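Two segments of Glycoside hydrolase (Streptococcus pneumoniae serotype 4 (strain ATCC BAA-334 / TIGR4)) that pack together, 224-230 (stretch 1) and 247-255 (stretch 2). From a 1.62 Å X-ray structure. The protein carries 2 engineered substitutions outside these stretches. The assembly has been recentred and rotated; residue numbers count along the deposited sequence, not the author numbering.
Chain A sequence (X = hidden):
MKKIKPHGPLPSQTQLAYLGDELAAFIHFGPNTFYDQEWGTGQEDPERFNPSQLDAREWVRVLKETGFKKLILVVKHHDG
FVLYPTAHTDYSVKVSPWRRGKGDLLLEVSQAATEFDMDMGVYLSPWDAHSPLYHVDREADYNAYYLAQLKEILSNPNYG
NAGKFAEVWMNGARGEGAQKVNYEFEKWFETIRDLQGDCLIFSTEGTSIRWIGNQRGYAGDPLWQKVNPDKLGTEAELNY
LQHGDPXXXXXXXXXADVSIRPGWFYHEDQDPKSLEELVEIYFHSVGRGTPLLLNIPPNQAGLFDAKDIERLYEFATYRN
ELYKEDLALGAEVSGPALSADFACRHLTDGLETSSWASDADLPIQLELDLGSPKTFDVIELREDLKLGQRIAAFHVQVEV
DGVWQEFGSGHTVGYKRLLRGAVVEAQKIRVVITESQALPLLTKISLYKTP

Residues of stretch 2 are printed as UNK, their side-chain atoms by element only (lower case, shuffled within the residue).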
ATOM      1  N   TRP A 224       8.958   1.236  10.409  1.00 11.11           N
ATOM      2  CA  TRP A 224       9.802   1.501  11.567  1.00 10.50           C
ATOM      3  C   TRP A 224      11.230   1.732  11.082  1.00 10.53           C
ATOM      4  O   TRP A 224      11.796   0.881  10.365  1.00 10.83           O
ATOM      5  CB  TRP A 224       9.737   0.301  12.533  1.00 11.28           C
ATOM      6  CG  TRP A 224       8.350   0.065  13.046  1.00 11.59           C
ATOM      7  CD1 TRP A 224       7.408  -0.849  12.639  1.00 11.74           C
ATOM      8  CD2 TRP A 224       7.753   0.812  14.122  1.00 11.82           C
ATOM      9  NE1 TRP A 224       6.252  -0.720  13.387  1.00 11.84           N
ATOM     10  CE2 TRP A 224       6.456   0.287  14.305  1.00 11.86           C
ATOM     11  CE3 TRP A 224       8.207   1.891  14.909  1.00 12.31           C
ATOM     12  CZ2 TRP A 224       5.575   0.824  15.249  1.00 12.26           C
ATOM     13  CZ3 TRP A 224       7.354   2.387  15.885  1.00 11.52           C
ATOM     14  CH2 TRP A 224       6.071   1.842  16.044  1.00 11.86           C
ATOM     15  N   GLN A 225      11.791   2.903  11.408  1.00 10.18           N
ATOM     16  CA  GLN A 225      13.163   3.210  11.005  1.00 10.16           C
ATOM     17  C   GLN A 225      14.122   2.656  12.055  1.00 10.72           C
ATOM     18  O   GLN A 225      14.860   3.399  12.705  1.00 11.41           O
ATOM     19  CB  GLN A 225      13.328   4.730  10.819  1.00 11.14           C
ATOM     20  CG  GLN A 225      12.511   5.268   9.654  1.00 11.32           C
ATOM     21  CD  GLN A 225      13.105   4.959   8.298  1.00 11.28           C
ATOM     22  OE1 GLN A 225      13.475   3.827   7.972  1.00 11.50           O
ATOM     23  NE2 GLN A 225      13.207   5.985   7.454  1.00 12.06           N
ATOM     24  N   LYS A 226      14.077   1.334  12.222  1.00 10.94           N
ATOM     25  CA  LYS A 226      14.884   0.639  13.231  1.00 10.66           C
ATOM     26  C   LYS A 226      14.840  -0.851  12.887  1.00 10.73           C
ATOM     27  O   LYS A 226      13.827  -1.333  12.362  1.00 10.99           O
ATOM     28  CB  LYS A 226      14.373   0.905  14.670  1.00 10.66           C
ATOM     29  CG  LYS A 226      12.896   0.639  14.942  1.00 10.82           C
ATOM     30  CD  LYS A 226      12.568   0.861  16.435  1.00 10.88           C
ATOM     31  CE  LYS A 226      11.097   0.662  16.758  1.00 11.31           C
ATOM     32  NZ  LYS A 226      10.830   0.818  18.227  1.00 12.40           N
ATOM     33  N   VAL A 227      15.926  -1.563  13.230  1.00 10.91           N
ATOM     34  CA  VAL A 227      16.050  -3.002  12.987  1.00 11.22           C
ATOM     35  C   VAL A 227      16.972  -3.573  14.053  1.00 11.02           C
ATOM     36  O   VAL A 227      17.632  -2.836  14.751  1.00 12.24           O
ATOM     37  CB  VAL A 227      16.667  -3.284  11.599  1.00 12.13           C
ATOM     38  CG1 VAL A 227      15.717  -2.956  10.438  1.00 13.55           C
ATOM     39  CG2 VAL A 227      18.035  -2.645  11.414  1.00 13.21           C
ATOM     40  N   ASN A 228      17.020  -4.912  14.130  1.00 12.40           N
ATOM     41  CA  ASN A 228      18.035  -5.637  14.862  1.00 13.66           C
ATOM     42  C   ASN A 228      19.075  -6.110  13.846  1.00 12.96           C
ATOM     43  O   ASN A 228      18.707  -6.790  12.890  1.00 13.73           O
ATOM     44  CB  ASN A 228      17.354  -6.807  15.571  1.00 13.53           C
ATOM     45  CG  ASN A 228      18.330  -7.558  16.447  1.00 16.58           C
ATOM     46  OD1 ASN A 228      19.510  -7.663  16.114  1.00 16.05           O
ATOM     47  ND2 ASN A 228      17.846  -8.073  17.576  1.00 16.70           N
ATOM     48  N   PRO A 229      20.360  -5.714  13.982  1.00 13.87           N
ATOM     49  CA  PRO A 229      21.374  -6.028  12.977  1.00 15.52           C
ATOM     50  C   PRO A 229      21.512  -7.530  12.751  1.00 15.40           C
ATOM     51  O   PRO A 229      21.906  -7.961  11.672  1.00 15.51           O
ATOM     52  CB  PRO A 229      22.697  -5.475  13.521  1.00 17.49           C
ATOM     53  CG  PRO A 229      22.280  -4.446  14.555  1.00 17.42           C
ATOM     54  CD  PRO A 229      20.911  -4.864  15.051  1.00 14.71           C
ATOM     55  N   ASP A 230      21.167  -8.337  13.761  1.00 14.58           N
ATOM     56  CA  ASP A 230      21.295  -9.774  13.611  1.00 15.95           C
ATOM     57  C   ASP A 230      20.248 -10.384  12.687  1.00 16.61           C
ATOM     58  O   ASP A 230      20.346 -11.578  12.345  1.00 18.66           O
ATOM     59  CB  ASP A 230      21.271 -10.438  14.998  1.00 17.44           C
ATOM     60  CG  ASP A 230      22.606 -10.362  15.719  1.00 21.87           C
ATOM     61  OD1 ASP A 230      23.604  -9.917  15.104  1.00 27.42           O
ATOM     62  OD2 ASP A 230      22.667 -10.817  16.878  1.00 25.70           O
ATOM     63  N   UNK A 247      10.490  -3.825  17.254  1.00 12.27           N
ATOM     64  CA  UNK A 247      11.374  -4.002  18.385  1.00 12.87           C
ATOM     65  C   UNK A 247      12.828  -3.855  17.955  1.00 12.41           C
ATOM     66  O   UNK A 247      13.725  -4.422  18.563  1.00 13.29           O
ATOM     67  c   UNK A 247      11.145  -5.383  19.015  1.00 14.17           C
ATOM     68  o   UNK A 247       9.808  -5.492  19.509  1.00 16.34           O
ATOM     69  N   UNK A 248      13.093  -3.013  16.938  1.00 12.47           N
ATOM     70  CA  UNK A 248      14.486  -2.836  16.527  1.00 12.23           C
ATOM     71  C   UNK A 248      15.404  -2.223  17.593  1.00 12.55           C
ATOM     72  O   UNK A 248      14.959  -1.452  18.452  1.00 13.16           O
ATOM     73  N   UNK A 249      16.708  -2.573  17.550  1.00 13.40           N
ATOM     74  CA  UNK A 249      17.704  -2.194  18.546  1.00 13.28           C
ATOM     75  C   UNK A 249      18.584  -1.024  18.092  1.00 13.82           C
ATOM     76  O   UNK A 249      19.243  -0.419  18.941  1.00 14.09           O
ATOM     77  o   UNK A 249      19.084  -3.989  17.807  1.00 13.98           O
ATOM     78  c   UNK A 249      18.555  -3.400  18.991  1.00 13.86           C
ATOM     79  c   UNK A 249      17.711  -4.419  19.722  1.00 15.94           C
ATOM     80  N   UNK A 250      18.659  -0.750  16.770  1.00 13.35           N
ATOM     81  CA  UNK A 250      19.416   0.372  16.230  1.00 12.72           C
ATOM     82  C   UNK A 250      18.484   1.192  15.345  1.00 12.19           C
ATOM     83  O   UNK A 250      17.570   0.645  14.734  1.00 12.19           O
ATOM     84  c   UNK A 250      21.589  -0.927  16.287  1.00 13.88           C
ATOM     85  c   UNK A 250      20.255  -0.797  14.138  1.00 13.51           C
ATOM     86  c   UNK A 250      21.377  -0.991  13.082  1.00 15.86           C
ATOM     87  c   UNK A 250      20.664  -0.059  15.417  1.00 13.33           C
ATOM     88  N   UNK A 251      18.721   2.521  15.327  1.00 12.85           N
ATOM     89  CA  UNK A 251      18.009   3.373  14.369  1.00 12.15           C
ATOM     90  C   UNK A 251      18.604   3.134  12.984  1.00 11.47           C
ATOM     91  O   UNK A 251      19.833   3.123  12.816  1.00 12.44           O
ATOM     92  c   UNK A 251      15.906   6.083  14.688  1.00 12.04           C
ATOM     93  c   UNK A 251      16.343   6.876  12.076  1.00 11.86           C
ATOM     94  c   UNK A 251      15.181   7.272  12.713  1.00 12.26           C
ATOM     95  c   UNK A 251      14.967   6.868  14.016  1.00 12.03           C
ATOM     96  c   UNK A 251      17.095   5.723  14.077  1.00 11.44           C
ATOM     97  c   UNK A 251      17.294   6.098  12.751  1.00 12.30           C
ATOM     98  c   UNK A 251      18.105   4.842  14.788  1.00 12.93           C
ATOM     99  N   UNK A 252      17.710   2.943  11.996  1.00 10.63           N
ATOM    100  CA  UNK A 252      18.156   2.514  10.673  1.00 10.76           C
ATOM    101  C   UNK A 252      17.223   3.166   9.650  1.00 10.47           C
ATOM    102  O   UNK A 252      16.013   2.977   9.760  1.00 10.90           O
ATOM    103  c   UNK A 252      18.034   0.979  10.607  1.00 10.34           C
ATOM    104  o   UNK A 252      18.220   0.526   9.250  1.00 11.10           O
ATOM    105  N   UNK A 253      17.793   3.933   8.703  1.00 10.44           N
ATOM    106  CA  UNK A 253      16.960   4.485   7.622  1.00 10.05           C
ATOM    107  C   UNK A 253      16.821   3.448   6.502  1.00 10.45           C
ATOM    108  O   UNK A 253      17.854   3.036   5.948  1.00  9.82           O
ATOM    109  c   UNK A 253      17.632   5.751   7.083  1.00 10.61           C
ATOM    110  c   UNK A 253      16.958   6.239   5.799  1.00 10.45           C
ATOM    111  c   UNK A 253      18.513   8.035   7.761  1.00 12.24           C
ATOM    112  c   UNK A 253      17.672   6.845   8.157  1.00 11.52           C
ATOM    113  N   UNK A 254      15.574   3.104   6.146  1.00  9.59           N
ATOM    114  CA  UNK A 254      15.332   2.254   4.965  1.00 10.61           C
ATOM    115  C   UNK A 254      15.302   3.130   3.707  1.00 10.67           C
ATOM    116  O   UNK A 254      14.251   3.647   3.315  1.00 11.72           O
ATOM    117  N   UNK A 255      16.474   3.315   3.100  1.00 10.86           N
ATOM    118  CA  UNK A 255      16.613   4.225   1.959  1.00 11.56           C
ATOM    119  C   UNK A 255      15.890   3.641   0.742  1.00 11.99           C
ATOM    120  O   UNK A 255      16.091   2.484   0.392  1.00 12.14           O
ATOM    121  c   UNK A 255      19.970   5.482   0.502  1.00 11.88           C
ATOM    122  c   UNK A 255      18.462   5.429   0.675  1.00 11.31           C
ATOM    123  o   UNK A 255      20.503   4.502  -0.030  1.00 12.26           O
ATOM    124  c   UNK A 255      18.112   4.343   1.670  1.00 12.01           C
ATOM    125  o   UNK A 255      20.589   6.497   0.889  1.00 12.10           O
TER
HETATM  126  O   HOH W   1      15.121  -6.941  18.709  1.00 20.76           O

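Position 247 carries one carbon and then one oxygen, the short hydroxymethyl group of serine. S247 points away from stretch 1 and lies exposed, where a small polar group is at home; its backbone O accepts a hydrogen bond (2.9 Å) from a water that in turn accepts one from N228 ND2 (3.2 Å).

Position 248 has no side-chain atoms, so it is glycine. Its CA lies 3.6 Å from V227 C, and an ideal CB would sit 2.5 Å from V227 N and 2.7 Å from K226 C, both clashes. G248 thus lets the two backbones approach to 3.9 Å between its CA and V227 CA.

At position 249 the first carbon bears one oxygen and one carbon. The oxygen is 3.4 Å from P229 CD and 3.5 Å from N228 CA. A carbon forked into hydroxyl and methyl is threonine. The exposed setting tolerates the hydroxyl of T249, while its backbone N donates to V227 O at 3.0 Å.

Position 250 holds four carbons, forked at the first, with one arm two carbons long, and these carbons approach V227 and P229. This is isoleucine. The side chains of I250 and V227 share a face of the sheet, with I250 CG1 4.0 Å from V227 CG2, and I250 CD1 reaches to 3.9 Å from P229 CG. A branched aliphatic chain suits both the strand and these apolar neighbours.

Position 251 shows one carbon followed by a ring of six carbons with nothing attached beyond it; the ring lies against Q225. This is phenylalanine. F251 shares the other face with K226, and its ring end comes nearer stretch 1: CZ is 3.7 Å from Q225 CB, while Q225 O lies over one ring face, 3.5 Å from CD2. The buried site suits a ring without polar groups.

Position 252 again has one carbon and one oxygen, and its CB packs 3.7 Å from V227 CG2. This is serine. OG is hydrogen-bonded elsewhere in the structure, so the buried hydroxyl is satisfied.

Position 253 repeats the four-carbon fork with one longer arm, and its CA lies 3.6 Å from Q225 OE1; it is isoleucine. I253 points away from stretch 1 into a buried setting that suits an aliphatic chain.

Position 254, lacking side-chain atoms, is glycine. G254 N donates to Q225 OE1 at 2.9 Å, nearly straight at 169°. An ideal CB would lie 3.7 Å from Q225 OE1, no clash, so this contact accommodates glycine without requiring it, unlike position 248.

Position 255 has three carbons, the third carrying two oxygens: glutamate. E255 points away, and both buried carboxylate oxygens find hydrogen bonds elsewhere in the structure.

The contact is a short antiparallel pairing. V227 and I250 form the hydrogen-bonded pair, V227 N giving to I250 O and I250 N to V227 O, each at 3.1 Å; K226 and F251 form the neighbouring non-hydrogen-bonded pair. S252 N extends the ladder to Q225 O at 3.0 Å, and the Q225 side chain carries it on to G254. Four backbone hydrogen bonds and one to the Q225 side chain accompany this register, and the side chains of V227, P229 and I250 pack beside them.

Stretch 2 (247-255) SGTIFSIGE
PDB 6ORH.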